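Side-chain contacts in SmhB (Serratia marcescens, PDB 6ZZ5), which serves as the B component of the tripartite alpha-pore-forming toxin Smh, here in its soluble form, and probably helps build the membrane pore: residues Asp132-Asp137 with Arg265-Gln270; Thr24-Val29 with Gln59-Tyr64. One frame throughout, in Å; residues are numbered along the deposited sequence.

Contact 1 of 2, residues Asp132-Asp137 with Arg265-Gln270; sequences DKLIID and RGLQTQ
Two long helices of the elongated helical bundle of this haemolytic-enterotoxin-like toxin, 99-151 and 252-300, run antiparallel here, and L134 and Q268 have the nearest CA atoms of the two segments. The axes of 132-137 and 265-270 approach to 9.0 Å at 157°, the near-antiparallel packing expected in such a bundle. L134 leaves its helix toward the partner. Both its methyls face CG of L267 from one side, and CD2 of L134 goes on to meet CD2 of L267 at 3.7 Å. The two leucines cross at about a right angle. Beside them, CB of L134 rests 3.9 Å from CB and CG of Q268.

The glutamine is the amphipathic member. With CG anti to its backbone N (chi1 -172°) and the chain bent at chi2, its stem runs out over the partner helix, and the amide lays a face on I135, with NE2 of Q268 3.5 Å from CG1 of I135. That is van der Waals contact; NE2 gives a hydrogen bond to OD1 of N131, one turn before I135 on the same helix, which helps fix how the amide is rotated. Helix 4-30 closes over the leucine side, where Y25 and C26 touch L267, and H60 of helix 44-92 packs on L134; at the start of segment 265-270, R265 forms a salt bridge to D167 of helix 156-184.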
loop_
_atom_site.group_PDB
_atom_site.type_symbol
_atom_site.label_atom_id
_atom_site.label_comp_id
_atom_site.label_asym_id
_atom_site.label_seq_id
_atom_site.Cartn_x
_atom_site.Cartn_y
_atom_site.Cartn_z
ATOM N N ASP A 132 -10.837 -3.169 -9.558
ATOM C CA ASP A 132 -12.150 -3.536 -10.156
ATOM C C ASP A 132 -12.373 -5.040 -9.992
ATOM O O ASP A 132 -13.468 -5.443 -9.523
ATOM C CB ASP A 132 -12.262 -3.097 -11.622
ATOM C CG ASP A 132 -12.287 -1.580 -11.757
ATOM O OD1 ASP A 132 -12.560 -0.932 -10.745
ATOM O OD2 ASP A 132 -12.002 -1.067 -12.884
ATOM N N LYS A 133 -11.385 -5.870 -10.319
ATOM C CA LYS A 133 -11.545 -7.339 -10.212
ATOM C C LYS A 133 -11.771 -7.717 -8.730
ATOM O O LYS A 133 -12.596 -8.594 -8.472
ATOM C CB LYS A 133 -10.309 -8.058 -10.724
ATOM C CG LYS A 133 -10.079 -7.886 -12.206
ATOM C CD LYS A 133 -8.808 -8.586 -12.658
ATOM C CE LYS A 133 -8.356 -8.121 -14.025
ATOM N NZ LYS A 133 -7.839 -9.263 -14.806
ATOM N N LEU A 134 -11.078 -7.032 -7.806
ATOM C CA LEU A 134 -11.158 -7.300 -6.358
ATOM C C LEU A 134 -12.563 -6.892 -5.864
ATOM O O LEU A 134 -13.114 -7.592 -4.981
ATOM C CB LEU A 134 -10.045 -6.582 -5.599
ATOM C CG LEU A 134 -8.680 -7.269 -5.619
ATOM C CD1 LEU A 134 -7.607 -6.306 -5.119
ATOM C CD2 LEU A 134 -8.703 -8.567 -4.798
ATOM N N ILE A 135 -13.141 -5.835 -6.415
ATOM C CA ILE A 135 -14.519 -5.379 -6.042
ATOM C C ILE A 135 -15.470 -6.532 -6.412
ATOM O O ILE A 135 -16.233 -7.015 -5.533
ATOM C CB ILE A 135 -14.907 -4.048 -6.691
ATOM C CG1 ILE A 135 -14.089 -2.917 -6.080
ATOM C CG2 ILE A 135 -16.413 -3.787 -6.538
ATOM C CD1 ILE A 135 -14.115 -1.639 -6.846
ATOM N N ILE A 136 -15.338 -7.043 -7.639
ATOM C CA ILE A 136 -16.279 -8.073 -8.153
ATOM C C ILE A 136 -16.055 -9.314 -7.290
ATOM O O ILE A 136 -17.056 -9.897 -6.732
ATOM C CB ILE A 136 -16.039 -8.292 -9.655
ATOM C CG1 ILE A 136 -16.424 -7.059 -10.482
ATOM C CG2 ILE A 136 -16.784 -9.510 -10.181
ATOM C CD1 ILE A 136 -15.589 -6.912 -11.761
ATOM N N ASP A 137 -14.810 -9.755 -7.217
ATOM C CA ASP A 137 -14.513 -11.087 -6.619
ATOM C C ASP A 137 -14.846 -11.042 -5.122
ATOM O O ASP A 137 -15.452 -11.994 -4.640
ATOM C CB ASP A 137 -13.090 -11.609 -6.922
ATOM C CG ASP A 137 -12.850 -12.043 -8.359
ATOM O OD1 ASP A 137 -13.825 -12.216 -9.114
ATOM O OD2 ASP A 137 -11.689 -12.091 -8.746
ATOM N N ARG A 265 -12.289 -8.629 1.299
ATOM C CA ARG A 265 -12.774 -7.218 1.233
ATOM C C ARG A 265 -11.641 -6.279 1.628
ATOM O O ARG A 265 -11.515 -5.264 0.980
ATOM C CB ARG A 265 -14.067 -7.044 2.042
ATOM C CG ARG A 265 -15.230 -7.631 1.219
ATOM C CD ARG A 265 -16.663 -7.463 1.771
ATOM N NE ARG A 265 -16.730 -8.245 2.998
ATOM C CZ ARG A 265 -16.616 -7.771 4.234
ATOM N NH1 ARG A 265 -16.435 -6.473 4.411
ATOM N NH2 ARG A 265 -16.689 -8.613 5.264
ATOM N N GLY A 266 -10.866 -6.629 2.655
ATOM C CA GLY A 266 -9.735 -5.807 3.154
ATOM C C GLY A 266 -8.659 -5.670 2.084
ATOM O O GLY A 266 -8.047 -4.554 1.951
ATOM N N LEU A 267 -8.451 -6.725 1.274
ATOM C CA LEU A 267 -7.478 -6.667 0.157
ATOM C C LEU A 267 -8.010 -5.664 -0.885
ATOM O O LEU A 267 -7.218 -4.805 -1.353
ATOM C CB LEU A 267 -7.266 -8.050 -0.451
ATOM C CG LEU A 267 -6.338 -8.098 -1.648
ATOM C CD1 LEU A 267 -4.957 -7.543 -1.324
ATOM C CD2 LEU A 267 -6.271 -9.512 -2.190
ATOM N N GLN A 268 -9.305 -5.671 -1.150
ATOM C CA GLN A 268 -9.930 -4.666 -2.034
ATOM C C GLN A 268 -9.765 -3.248 -1.457
ATOM O O GLN A 268 -9.364 -2.333 -2.213
ATOM C CB GLN A 268 -11.388 -4.979 -2.346
ATOM C CG GLN A 268 -11.916 -4.010 -3.411
ATOM C CD GLN A 268 -12.542 -2.786 -2.785
ATOM O OE1 GLN A 268 -13.295 -2.936 -1.838
ATOM N NE2 GLN A 268 -12.281 -1.621 -3.356
ATOM N N THR A 269 -9.958 -3.078 -0.163
ATOM C CA THR A 269 -9.782 -1.775 0.534
ATOM C C THR A 269 -8.358 -1.254 0.290
ATOM O O THR A 269 -8.191 -0.065 -0.093
ATOM C CB THR A 269 -10.113 -1.835 2.031
ATOM O OG1 THR A 269 -11.486 -2.219 2.049
ATOM C CG2 THR A 269 -9.926 -0.512 2.727
ATOM N N GLN A 270 -7.362 -2.122 0.450
ATOM C CA GLN A 270 -5.959 -1.746 0.221
ATOM C C GLN A 270 -5.772 -1.345 -1.247
ATOM O O GLN A 270 -5.052 -0.357 -1.535
ATOM C CB GLN A 270 -5.051 -2.902 0.604
ATOM C CG GLN A 270 -5.158 -3.284 2.061
ATOM C CD GLN A 270 -4.551 -2.155 2.843
ATOM O OE1 GLN A 270 -3.436 -1.713 2.576
ATOM N NE2 GLN A 270 -5.347 -1.562 3.673
#

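Contact 2 of 2, residues Thr24-Val29 with Gln59-Tyr64; sequences TYCNSV and QHAEHY
C26 and A61 show how small residues let two helices of an antiparallel bundle, 4-30 and 44-92, draw together: segments 24-29 and 59-64 run at 144°, their axes 8.7 Å apart, with the CA atoms of this pair 4.6 Å from each other. The bump on one side is the methyl of A61. It fits the shallow hollow between C26 and V29, one turn apart on the facing helix, touching the O of C26 at 3.6 Å and lying 4.1 Å from CG1 of V29. From the opposite direction the side chain of C26 enters the hollow between A61 and Y64, so that each helix offers a small knob to a gap in the other. CB of C26 sits 3.8 Å from CB of A61, and the sulfur reaches beyond it to Y64.

The tyrosine is a larger wall. Its CG stands anti to the backbone N (chi1 179°), which carries the ring past the sulfur, and its hydroxyl is held by OE1 of Q69 further along helix 44-92. V29 closes the other end of the row and packs on A57 as well, while L65 adds another apolar neighbour for C26. No hydrogen bond crosses between the two segments; the join depends on fit. Just behind the interface, OG of S28 donates back to O of Y25 and also accepts from N of G214. At the tyrosine, SG of C26 lies 3.7 Å from CB of Y64. The same SG of C26 is 4.7 Å from the centroid of the Y64 ring and 54° off its normal, an oblique sulfur-aromatic contact.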
loop_
_atom_site.group_PDB
_atom_site.type_symbol
_atom_site.label_atom_id
_atom_site.label_comp_id
_atom_site.label_asym_id
_atom_site.label_seq_id
_atom_site.Cartn_x
_atom_site.Cartn_y
_atom_site.Cartn_z
ATOM N N THR A 24 2.460 -5.863 2.374
ATOM C CA THR A 24 2.316 -6.723 3.580
ATOM C C THR A 24 0.950 -7.415 3.566
ATOM O O THR A 24 0.880 -8.606 3.879
ATOM C CB THR A 24 2.481 -5.909 4.860
ATOM O OG1 THR A 24 3.760 -5.277 4.766
ATOM C CG2 THR A 24 2.444 -6.767 6.100
ATOM N N TYR A 25 -0.109 -6.668 3.263
ATOM C CA TYR A 25 -1.458 -7.245 3.163
ATOM C C TYR A 25 -1.459 -8.413 2.192
ATOM O O TYR A 25 -2.042 -9.482 2.514
ATOM C CB TYR A 25 -2.501 -6.177 2.826
ATOM C CG TYR A 25 -3.883 -6.538 3.311
ATOM C CD1 TYR A 25 -4.616 -7.525 2.683
ATOM C CD2 TYR A 25 -4.459 -5.873 4.382
ATOM C CE1 TYR A 25 -5.862 -7.913 3.159
ATOM C CE2 TYR A 25 -5.708 -6.236 4.874
ATOM C CZ TYR A 25 -6.410 -7.243 4.245
ATOM O OH TYR A 25 -7.623 -7.541 4.764
ATOM N N CYS A 26 -0.886 -8.208 1.003
ATOM C CA CYS A 26 -0.796 -9.247 -0.061
ATOM C C CYS A 26 -0.040 -10.475 0.474
ATOM O O CYS A 26 -0.434 -11.612 0.146
ATOM C CB CYS A 26 -0.128 -8.710 -1.336
ATOM S SG CYS A 26 -1.222 -7.586 -2.229
ATOM N N ASN A 27 1.054 -10.273 1.198
ATOM C CA ASN A 27 1.829 -11.406 1.785
ATOM C C ASN A 27 0.921 -12.205 2.739
ATOM O O ASN A 27 1.022 -13.482 2.792
ATOM C CB ASN A 27 3.103 -10.910 2.495
ATOM C CG ASN A 27 4.146 -10.397 1.542
ATOM O OD1 ASN A 27 4.210 -10.874 0.438
ATOM N ND2 ASN A 27 5.002 -9.511 2.012
ATOM N N SER A 28 0.038 -11.525 3.447
ATOM C CA SER A 28 -0.863 -12.184 4.429
ATOM C C SER A 28 -1.874 -13.052 3.683
ATOM O O SER A 28 -2.184 -14.180 4.162
ATOM C CB SER A 28 -1.553 -11.239 5.369
ATOM O OG SER A 28 -2.682 -10.566 4.787
ATOM N N VAL A 29 -2.287 -12.600 2.503
ATOM C CA VAL A 29 -3.246 -13.357 1.664
ATOM C C VAL A 29 -2.544 -14.595 1.179
ATOM O O VAL A 29 -3.147 -15.641 1.180
ATOM C CB VAL A 29 -3.792 -12.494 0.500
ATOM C CG1 VAL A 29 -4.639 -13.297 -0.490
ATOM C CG2 VAL A 29 -4.548 -11.306 1.025
ATOM N N GLN A 59 -3.890 -15.197 -6.313
ATOM C CA GLN A 59 -3.491 -14.674 -7.650
ATOM C C GLN A 59 -3.527 -13.129 -7.676
ATOM O O GLN A 59 -2.601 -12.512 -8.234
ATOM C CB GLN A 59 -4.333 -15.333 -8.740
ATOM C CG GLN A 59 -4.315 -14.621 -10.104
ATOM C CD GLN A 59 -2.950 -14.249 -10.639
ATOM O OE1 GLN A 59 -1.932 -14.875 -10.328
ATOM N NE2 GLN A 59 -2.920 -13.199 -11.452
ATOM N N HIS A 60 -4.562 -12.487 -7.149
ATOM C CA HIS A 60 -4.659 -11.013 -7.157
ATOM C C HIS A 60 -3.477 -10.427 -6.358
ATOM O O HIS A 60 -2.888 -9.467 -6.809
ATOM C CB HIS A 60 -6.009 -10.522 -6.561
ATOM C CG HIS A 60 -7.196 -10.837 -7.388
ATOM N ND1 HIS A 60 -7.185 -10.732 -8.777
ATOM C CD2 HIS A 60 -8.404 -11.321 -7.037
ATOM C CE1 HIS A 60 -8.353 -11.099 -9.243
ATOM N NE2 HIS A 60 -9.129 -11.505 -8.186
ATOM N N ALA A 61 -3.179 -10.980 -5.174
ATOM C CA ALA A 61 -2.063 -10.609 -4.284
ATOM C C ALA A 61 -0.739 -10.775 -5.043
ATOM O O ALA A 61 0.101 -9.840 -4.958
ATOM C CB ALA A 61 -2.063 -11.481 -3.056
ATOM N N GLU A 62 -0.561 -11.912 -5.724
ATOM C CA GLU A 62 0.665 -12.199 -6.526
ATOM C C GLU A 62 0.769 -11.158 -7.646
ATOM O O GLU A 62 1.888 -10.684 -7.956
ATOM C CB GLU A 62 0.606 -13.608 -7.116
ATOM C CG GLU A 62 1.812 -13.984 -7.957
ATOM C CD GLU A 62 3.047 -14.307 -7.139
ATOM O OE1 GLU A 62 3.050 -13.985 -5.913
ATOM O OE2 GLU A 62 4.033 -14.861 -7.731
ATOM N N HIS A 63 -0.340 -10.824 -8.281
ATOM C CA HIS A 63 -0.324 -9.823 -9.386
ATOM C C HIS A 63 0.168 -8.468 -8.826
ATOM O O HIS A 63 1.043 -7.819 -9.420
ATOM C CB HIS A 63 -1.687 -9.765 -10.042
ATOM C CG HIS A 63 -1.775 -8.717 -11.096
ATOM N ND1 HIS A 63 -0.832 -8.630 -12.143
ATOM C CD2 HIS A 63 -2.660 -7.714 -11.267
ATOM C CE1 HIS A 63 -1.172 -7.623 -12.922
ATOM N NE2 HIS A 63 -2.288 -7.045 -12.387
ATOM N N TYR A 64 -0.352 -8.055 -7.679
ATOM C CA TYR A 64 0.134 -6.825 -7.022
ATOM C C TYR A 64 1.645 -6.947 -6.810
ATOM O O TYR A 64 2.435 -6.044 -7.228
ATOM C CB TYR A 64 -0.578 -6.502 -5.700
ATOM C CG TYR A 64 0.052 -5.246 -5.179
ATOM C CD1 TYR A 64 -0.332 -4.008 -5.668
ATOM C CD2 TYR A 64 1.088 -5.302 -4.275
ATOM C CE1 TYR A 64 0.340 -2.860 -5.276
ATOM C CE2 TYR A 64 1.717 -4.162 -3.828
ATOM C CZ TYR A 64 1.374 -2.942 -4.379
ATOM O OH TYR A 64 2.026 -1.789 -4.015
#

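Overall arrangement
Contacts 1 and 2 join four different helices of one bundle, and their centres are about 11 Å apart. Contact 2 is fully buried and mostly apolar, without hydrogen bonds across it and with one sulfur-aromatic contact; small residues set its spacing. Contact 1 is partly buried: a leucine pair on its inner side gives way to an amide packed on an isoleucine at a more open edge. The two also meet directly, and two links connect the helix pairs. OD2 of D137 probably accepts a hydrogen bond from NE2 of H60, at 2.7 Å, tying helix 99-151 to helix 44-92, while the ring of Y25 packs on L267 and Q270, its hydroxyl on CA of G266.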